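Local atomic coordinates of nisin immunity protein (Lactococcus lactis subsp. lactis, PDB entry 5XHB), a protein that takes part in the immunity of its producer cell against externally supplied nisin, acting as a lipoprotein at the cell membrane. Residues 143-147 with 218-222; 38-44 with 74-79; 119-123 with 133-137. All coordinates share one frame; numbering follows the deposited sequence.

Interaction 1. Residues 143-147 with 218-222; sequences DTTVS and DFKLA
Lys220 carries its ammonium between two carboxylates. Asp143 reaches it from across the contact, with OD1 3.5 Å from Lys220 NZ, while Asp218, two residues back on the lysine's own strand, closes the tighter salt bridge, Lys220 NZ to Asp218 OD2 at 2.9 Å on the syn lone pair. The lysine chain, bent at chi2 (-60°), folds back over the Thr144 carbonyl, so that its end runs beside Asp143, both side chains pointing the same way. Asp218 OD2 also meets Thr145, whose OG1 lies 3.2 Å away and whose CG2 packs against the same oxygen; the two side chains stand at about a right angle. Away from these charges, Val146 CG2 rests 3.9 Å from Leu221 CB.

Two backbone bonds set these positions: Leu221 N donates a hydrogen bond to Thr144 O (2.8 Å), and Val146 N reaches Phe219 O at 2.9 Å from above the carbonyl plane. Further out, Ser142 OG bonds to Thr144 N and Leu221 O, and Val146 touches Ala212 of neighbouring strand 210-215. Thr145 and Lys220 form a non-hydrogen-bonded antiparallel pair with diverging side chains, next to the corner the chain turns at Asp143, in the antiparallel sheet of the Spa1 C-terminal domain.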
# COMPACT_ATOMS: atom_id res chain seq x y z
N ASP A 143 -12.39 6.44 15.74
CA ASP A 143 -12.67 7.80 16.19
C ASP A 143 -11.39 8.47 16.69
O ASP A 143 -11.44 9.38 17.52
CB ASP A 143 -13.74 7.80 17.28
CG ASP A 143 -14.40 9.17 17.46
OD1 ASP A 143 -14.38 9.97 16.50
OD2 ASP A 143 -14.94 9.44 18.55
N THR A 144 -10.24 8.02 16.19
CA THR A 144 -8.95 8.63 16.51
C THR A 144 -8.53 9.60 15.42
O THR A 144 -8.49 9.23 14.25
CB THR A 144 -7.86 7.56 16.67
OG1 THR A 144 -8.19 6.70 17.77
CG2 THR A 144 -6.48 8.20 16.88
N THR A 145 -8.22 10.83 15.82
CA THR A 145 -7.81 11.88 14.90
C THR A 145 -6.39 11.65 14.41
O THR A 145 -5.55 11.16 15.17
CB THR A 145 -7.87 13.28 15.55
OG1 THR A 145 -9.15 13.47 16.16
CG2 THR A 145 -7.66 14.38 14.52
N VAL A 146 -6.15 11.95 13.15
CA VAL A 146 -4.81 11.97 12.57
C VAL A 146 -4.37 13.42 12.48
O VAL A 146 -4.96 14.18 11.73
CB VAL A 146 -4.77 11.33 11.17
CG1 VAL A 146 -3.34 11.36 10.61
CG2 VAL A 146 -5.29 9.93 11.23
N SER A 147 -3.34 13.80 13.24
CA SER A 147 -2.91 15.20 13.30
C SER A 147 -2.28 15.64 11.99
O SER A 147 -1.85 14.81 11.21
CB SER A 147 -1.90 15.41 14.43
OG SER A 147 -0.64 14.91 14.02
N ASP A 218 -12.84 16.09 10.06
CA ASP A 218 -11.45 15.78 10.39
C ASP A 218 -10.99 14.41 9.95
O ASP A 218 -11.78 13.52 9.65
CB ASP A 218 -11.16 15.96 11.89
CG ASP A 218 -11.67 14.84 12.73
OD1 ASP A 218 -12.82 14.42 12.49
OD2 ASP A 218 -10.90 14.37 13.62
N PHE A 219 -9.67 14.27 9.91
CA PHE A 219 -9.06 13.04 9.44
C PHE A 219 -9.05 12.01 10.55
O PHE A 219 -8.58 12.29 11.66
CB PHE A 219 -7.66 13.32 8.92
CG PHE A 219 -7.64 13.92 7.54
CD1 PHE A 219 -7.77 13.10 6.43
CD2 PHE A 219 -7.52 15.29 7.37
CE1 PHE A 219 -7.76 13.65 5.15
CE2 PHE A 219 -7.52 15.84 6.09
CZ PHE A 219 -7.64 15.02 4.99
N LYS A 220 -9.58 10.82 10.24
CA LYS A 220 -9.62 9.72 11.20
C LYS A 220 -8.67 8.59 10.79
O LYS A 220 -8.49 8.33 9.60
CB LYS A 220 -11.04 9.16 11.30
CG LYS A 220 -12.09 10.18 11.73
CD LYS A 220 -11.76 10.77 13.10
CE LYS A 220 -13.00 11.47 13.71
NZ LYS A 220 -12.67 12.45 14.78
N LEU A 221 -8.14 7.88 11.78
CA LEU A 221 -7.24 6.76 11.55
C LEU A 221 -7.99 5.51 11.16
O LEU A 221 -8.93 5.09 11.85
CB LEU A 221 -6.42 6.51 12.82
CG LEU A 221 -5.68 5.17 12.89
CD1 LEU A 221 -4.62 5.14 11.82
CD2 LEU A 221 -5.08 4.95 14.28
N ALA A 222 -7.59 4.91 10.03
CA ALA A 222 -8.13 3.65 9.56
C ALA A 222 -7.07 2.57 9.68
O ALA A 222 -5.96 2.74 9.17
CB ALA A 222 -8.60 3.76 8.11

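Interaction 2. Residues 38-44 with 74-79; sequences NVNNSKV and NIYEAS
Tyr76 lies against the bend of the 38-44 segment, and Val39, Asn40 and Ser42 of that segment approach the ring from different directions. Val39 crosses it at a slant, CG1 sitting 3.6 Å from Tyr76 CB; Asn40 O comes to the ring edge, 3.6 Å from Tyr76 CD2; Ser42 brings its CB to 3.9 Å from Tyr76 CE2. Within its own strand the phenol is steadied by Asn74, whose ND2 points at Tyr76 OH (3.1 Å) with the hydroxyl in the amide plane and the bond almost straight at 173°. The other end of that amide, OD1, accepts from Phe46 N, so both ends of the group are engaged. Tyr91 meets the phenol ring edge-to-face.

The backbones pair as antiparallel strands whose register slips twice. At the second slip Lys43 and Val44 both face Ile75 in a classic beta bulge, and Ile75 O accepts from Lys43 N at 2.7 Å and more loosely from Val44 N at 3.2 Å.

Lys43 and Glu77 lie alongside each other, pointing the same way. With CG anti to the backbone N (chi1 -175°) and an extended chain beyond it, Glu77 sends OE1 to 3.3 Å from Lys43 CE, though the salt bridge to Lys43 NZ is long. Val44 and Ile75 share a face of the sheet, and both side chains pack on Tyr22 and Val10.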
# COMPACT_ATOMS: atom_id res chain seq x y z
N ASN A 38 16.01 3.92 -19.44
CA ASN A 38 16.40 4.88 -18.40
C ASN A 38 17.31 4.27 -17.34
O ASN A 38 17.65 4.93 -16.35
CB ASN A 38 15.15 5.46 -17.74
CG ASN A 38 14.43 6.44 -18.64
OD1 ASN A 38 15.06 7.19 -19.38
ND2 ASN A 38 13.10 6.45 -18.57
N VAL A 39 17.70 3.02 -17.53
CA VAL A 39 18.52 2.34 -16.55
C VAL A 39 19.98 2.41 -17.00
O VAL A 39 20.30 2.09 -18.14
CB VAL A 39 18.08 0.88 -16.36
CG1 VAL A 39 19.08 0.12 -15.52
CG2 VAL A 39 16.70 0.84 -15.70
N ASN A 40 20.85 2.84 -16.10
CA ASN A 40 22.27 2.97 -16.44
C ASN A 40 23.14 1.94 -15.72
O ASN A 40 22.81 0.76 -15.70
CB ASN A 40 22.75 4.39 -16.14
CG ASN A 40 22.07 5.42 -17.03
OD1 ASN A 40 21.44 5.08 -18.04
ND2 ASN A 40 22.21 6.69 -16.68
N ASN A 41 24.25 2.39 -15.14
CA ASN A 41 25.22 1.47 -14.57
C ASN A 41 24.70 0.71 -13.35
O ASN A 41 24.01 1.27 -12.50
CB ASN A 41 26.49 2.23 -14.19
CG ASN A 41 27.11 2.95 -15.37
OD1 ASN A 41 26.78 2.67 -16.53
ND2 ASN A 41 28.02 3.88 -15.09
N SER A 42 25.02 -0.58 -13.26
CA SER A 42 24.79 -1.31 -12.02
C SER A 42 25.67 -0.70 -10.92
O SER A 42 26.75 -0.18 -11.19
CB SER A 42 25.10 -2.79 -12.20
OG SER A 42 26.49 -3.01 -12.33
N LYS A 43 25.18 -0.75 -9.69
CA LYS A 43 25.91 -0.25 -8.53
C LYS A 43 26.23 -1.40 -7.60
O LYS A 43 27.22 -1.37 -6.87
CB LYS A 43 25.10 0.81 -7.78
CG LYS A 43 25.05 2.17 -8.47
CD LYS A 43 26.43 2.83 -8.50
CE LYS A 43 26.40 4.13 -9.30
NZ LYS A 43 27.75 4.78 -9.41
N VAL A 44 25.37 -2.41 -7.62
CA VAL A 44 25.54 -3.61 -6.79
C VAL A 44 25.10 -4.84 -7.55
O VAL A 44 23.99 -4.86 -8.09
CB VAL A 44 24.70 -3.58 -5.49
CG1 VAL A 44 25.11 -4.71 -4.57
CG2 VAL A 44 24.83 -2.26 -4.80
N ASN A 74 20.39 -7.37 -9.05
CA ASN A 74 21.20 -6.16 -9.13
C ASN A 74 20.47 -4.88 -8.80
O ASN A 74 19.26 -4.78 -8.96
CB ASN A 74 21.82 -6.01 -10.52
CG ASN A 74 22.57 -7.25 -10.94
OD1 ASN A 74 23.11 -7.96 -10.10
ND2 ASN A 74 22.60 -7.52 -12.23
N ILE A 75 21.24 -3.91 -8.31
CA ILE A 75 20.76 -2.54 -8.13
C ILE A 75 21.47 -1.67 -9.16
O ILE A 75 22.68 -1.78 -9.33
CB ILE A 75 21.04 -2.01 -6.70
CG1 ILE A 75 20.25 -2.82 -5.69
CG2 ILE A 75 20.70 -0.51 -6.59
CD1 ILE A 75 20.30 -2.29 -4.28
N TYR A 76 20.69 -0.83 -9.85
CA TYR A 76 21.19 0.06 -10.89
C TYR A 76 20.95 1.52 -10.55
O TYR A 76 20.00 1.85 -9.83
CB TYR A 76 20.51 -0.22 -12.22
CG TYR A 76 20.66 -1.62 -12.70
CD1 TYR A 76 19.85 -2.63 -12.21
CD2 TYR A 76 21.61 -1.94 -13.65
CE1 TYR A 76 19.99 -3.93 -12.65
CE2 TYR A 76 21.76 -3.24 -14.10
CZ TYR A 76 20.95 -4.23 -13.59
OH TYR A 76 21.08 -5.52 -14.03
N GLU A 77 21.76 2.41 -11.11
CA GLU A 77 21.42 3.82 -11.06
C GLU A 77 20.63 4.18 -12.32
O GLU A 77 21.03 3.81 -13.43
CB GLU A 77 22.67 4.69 -10.93
CG GLU A 77 22.33 6.17 -10.76
CD GLU A 77 23.56 7.04 -10.57
OE1 GLU A 77 24.68 6.52 -10.78
OE2 GLU A 77 23.40 8.23 -10.22
N ALA A 78 19.51 4.88 -12.15
CA ALA A 78 18.71 5.31 -13.29
C ALA A 78 19.16 6.68 -13.80
O ALA A 78 20.00 7.34 -13.18
CB ALA A 78 17.23 5.34 -12.92
N SER A 79 18.60 7.13 -14.92
CA SER A 79 19.07 8.36 -15.55
C SER A 79 18.78 9.62 -14.72
O SER A 79 19.38 10.67 -14.95
CB SER A 79 18.47 8.51 -16.94
OG SER A 79 17.06 8.59 -16.88

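Interaction 3. Residues 119-123 with 133-137; sequences DDNFV and DYMGN. With SO4 (sulfate ion), chain B.
Val123 and Asp133 form an antiparallel hydrogen-bonded pair, Asp133 N to Val123 O at 2.7 Å with the return bond from Val123 N to Asp133 O, and at the start of the 119-123 loop Asp119 O accepts from Met135 N. The main side-chain event is an offset stack: the rings of Phe122 and Tyr134 lie 4.3 Å apart between centroids with planes only 12° from parallel, Phe122 CE1 standing over one face of the tyrosine towards its rim. CG of Met135, a selenomethionine, lies over the opposite face, also toward the rim, so the ring has a neighbour on both faces. Asn121 O lies at the ring edge.

A chi1 of 170° turns the Tyr134 ring away from its own backbone N, and the hydroxyl at its far end meets a sulfate ion, OH giving a hydrogen bond of 2.8 Å to sulfate O2 close to the ring plane. The sulfate, probably from the crystallisation liquor, is also bound by Ala105 N, Leu207 N, Thr208 OG1 and Arg107 NH1. Asp120 runs side by side with the tyrosine, its carboxylate turned 48° from the ring, and OD1 lies 3.5 Å from Tyr134 OH; salt bridges to Lys104 and Arg107 secure that carboxylate. The selenium of Met135 lies 3.7 Å from Asp120 CG.

At the type I' turn from Tyr134 to Asn137, a water joins the two segments by donating to Asp119 OD1 and accepting from Gly136 N at 2.9 Å.

Strand 123-124 is the outermost of its antiparallel sheet, strand 131-134 lies next to it, and the turn leads into strand 137-145, where Tyr139 touches Tyr134. Phe211 of strand 210-215 meets Phe122 edge-to-face, and Leu207, from the loop before that strand, packs on both stacked rings.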
# COMPACT_ATOMS: atom_id res chain seq x y z
N ASP A 119 -7.97 -4.05 -7.15
CA ASP A 119 -7.89 -4.18 -5.70
C ASP A 119 -7.18 -2.97 -5.09
O ASP A 119 -7.37 -2.65 -3.92
CB ASP A 119 -7.15 -5.46 -5.31
CG ASP A 119 -7.99 -6.38 -4.44
OD1 ASP A 119 -9.18 -6.07 -4.21
OD2 ASP A 119 -7.46 -7.43 -4.00
N ASP A 120 -6.40 -2.30 -5.93
CA ASP A 120 -5.48 -1.25 -5.48
C ASP A 120 -6.16 0.12 -5.44
O ASP A 120 -5.61 1.12 -5.92
CB ASP A 120 -4.26 -1.21 -6.40
CG ASP A 120 -3.00 -0.74 -5.69
OD1 ASP A 120 -3.11 -0.17 -4.59
OD2 ASP A 120 -1.90 -0.94 -6.25
N ASN A 121 -7.37 0.15 -4.90
CA ASN A 121 -8.12 1.39 -4.75
C ASN A 121 -8.91 1.37 -3.45
O ASN A 121 -9.04 0.32 -2.82
CB ASN A 121 -9.05 1.63 -5.94
CG ASN A 121 -9.65 0.34 -6.46
OD1 ASN A 121 -10.36 -0.36 -5.74
ND2 ASN A 121 -9.38 0.03 -7.73
N PHE A 122 -9.40 2.53 -3.04
CA PHE A 122 -10.14 2.65 -1.79
C PHE A 122 -11.63 2.67 -2.08
O PHE A 122 -12.10 3.46 -2.88
CB PHE A 122 -9.71 3.91 -1.03
CG PHE A 122 -8.25 3.95 -0.67
CD1 PHE A 122 -7.79 3.33 0.47
CD2 PHE A 122 -7.34 4.60 -1.48
CE1 PHE A 122 -6.44 3.35 0.81
CE2 PHE A 122 -5.99 4.62 -1.15
CZ PHE A 122 -5.55 4.00 -0.00
N VAL A 123 -12.37 1.79 -1.41
CA VAL A 123 -13.81 1.67 -1.62
C VAL A 123 -14.48 1.55 -0.27
O VAL A 123 -14.05 0.77 0.57
CB VAL A 123 -14.16 0.43 -2.51
CG1 VAL A 123 -15.67 0.16 -2.53
CG2 VAL A 123 -13.63 0.61 -3.93
N ASP A 133 -12.49 -0.85 2.15
CA ASP A 133 -11.79 -1.96 1.49
C ASP A 133 -10.60 -1.43 0.70
O ASP A 133 -10.73 -0.48 -0.08
CB ASP A 133 -12.72 -2.72 0.54
CG ASP A 133 -14.01 -3.18 1.21
OD1 ASP A 133 -14.07 -3.26 2.46
OD2 ASP A 133 -14.97 -3.45 0.47
N TYR A 134 -9.45 -2.07 0.87
CA TYR A 134 -8.25 -1.67 0.15
C TYR A 134 -7.27 -2.84 0.03
O TYR A 134 -6.91 -3.46 1.03
CB TYR A 134 -7.57 -0.48 0.83
CG TYR A 134 -6.19 -0.15 0.27
CD1 TYR A 134 -6.05 0.33 -1.02
CD2 TYR A 134 -5.05 -0.33 1.04
CE1 TYR A 134 -4.81 0.64 -1.54
CE2 TYR A 134 -3.79 -0.02 0.52
CZ TYR A 134 -3.68 0.46 -0.77
OH TYR A 134 -2.45 0.76 -1.29
N MSE A 135 -6.84 -3.13 -1.19
CA MSE A 135 -5.82 -4.17 -1.43
C MSE A 135 -6.20 -5.53 -0.86
O MSE A 135 -5.33 -6.27 -0.38
CB MSE A 135 -4.47 -3.74 -0.85
CG MSE A 135 -3.70 -2.79 -1.74
SE MSE A 135 -3.13 -3.65 -3.40
CE MSE A 135 -1.91 -4.97 -2.61
N GLY A 136 -7.49 -5.86 -0.92
CA GLY A 136 -7.97 -7.15 -0.48
C GLY A 136 -8.11 -7.24 1.02
O GLY A 136 -8.41 -8.30 1.56
N ASN A 137 -7.89 -6.12 1.70
CA ASN A 137 -8.04 -6.04 3.15
C ASN A 137 -9.20 -5.12 3.53
O ASN A 137 -9.67 -4.33 2.72
CB ASN A 137 -6.75 -5.53 3.81
CG ASN A 137 -5.54 -6.37 3.46
OD1 ASN A 137 -5.59 -7.60 3.50
ND2 ASN A 137 -4.44 -5.71 3.12
S SO4 B . 1.43 0.16 0.35
O1 SO4 B . 1.87 1.52 0.76
O2 SO4 B . 0.18 0.26 -0.39
O3 SO4 B . 2.43 -0.47 -0.50
O4 SO4 B . 1.24 -0.61 1.57
O HOH W 1 -9.88 -4.46 -1.63

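In the fold
Interactions 1 and 3 belong to the same antiparallel sheet: 133-137 turns into strand 137-145, whose far end reaches into 143-147, and their nearest atoms are about 8 Å apart. Interaction 2 lies in the other sheet, on the opposite side of the chain's centre from interaction 1, with about 40 Å between the two centres. Both of these are surface contacts between strands that bend away from regular pairing, with a three-residue salt-bridge network in interaction 1 and a single long pair in interaction 2. Interaction 3, centred about 9 Å from the middle of the chain and partly buried, is built instead round stacked aromatic rings, with a sulfate bound to the tyrosine hydroxyl.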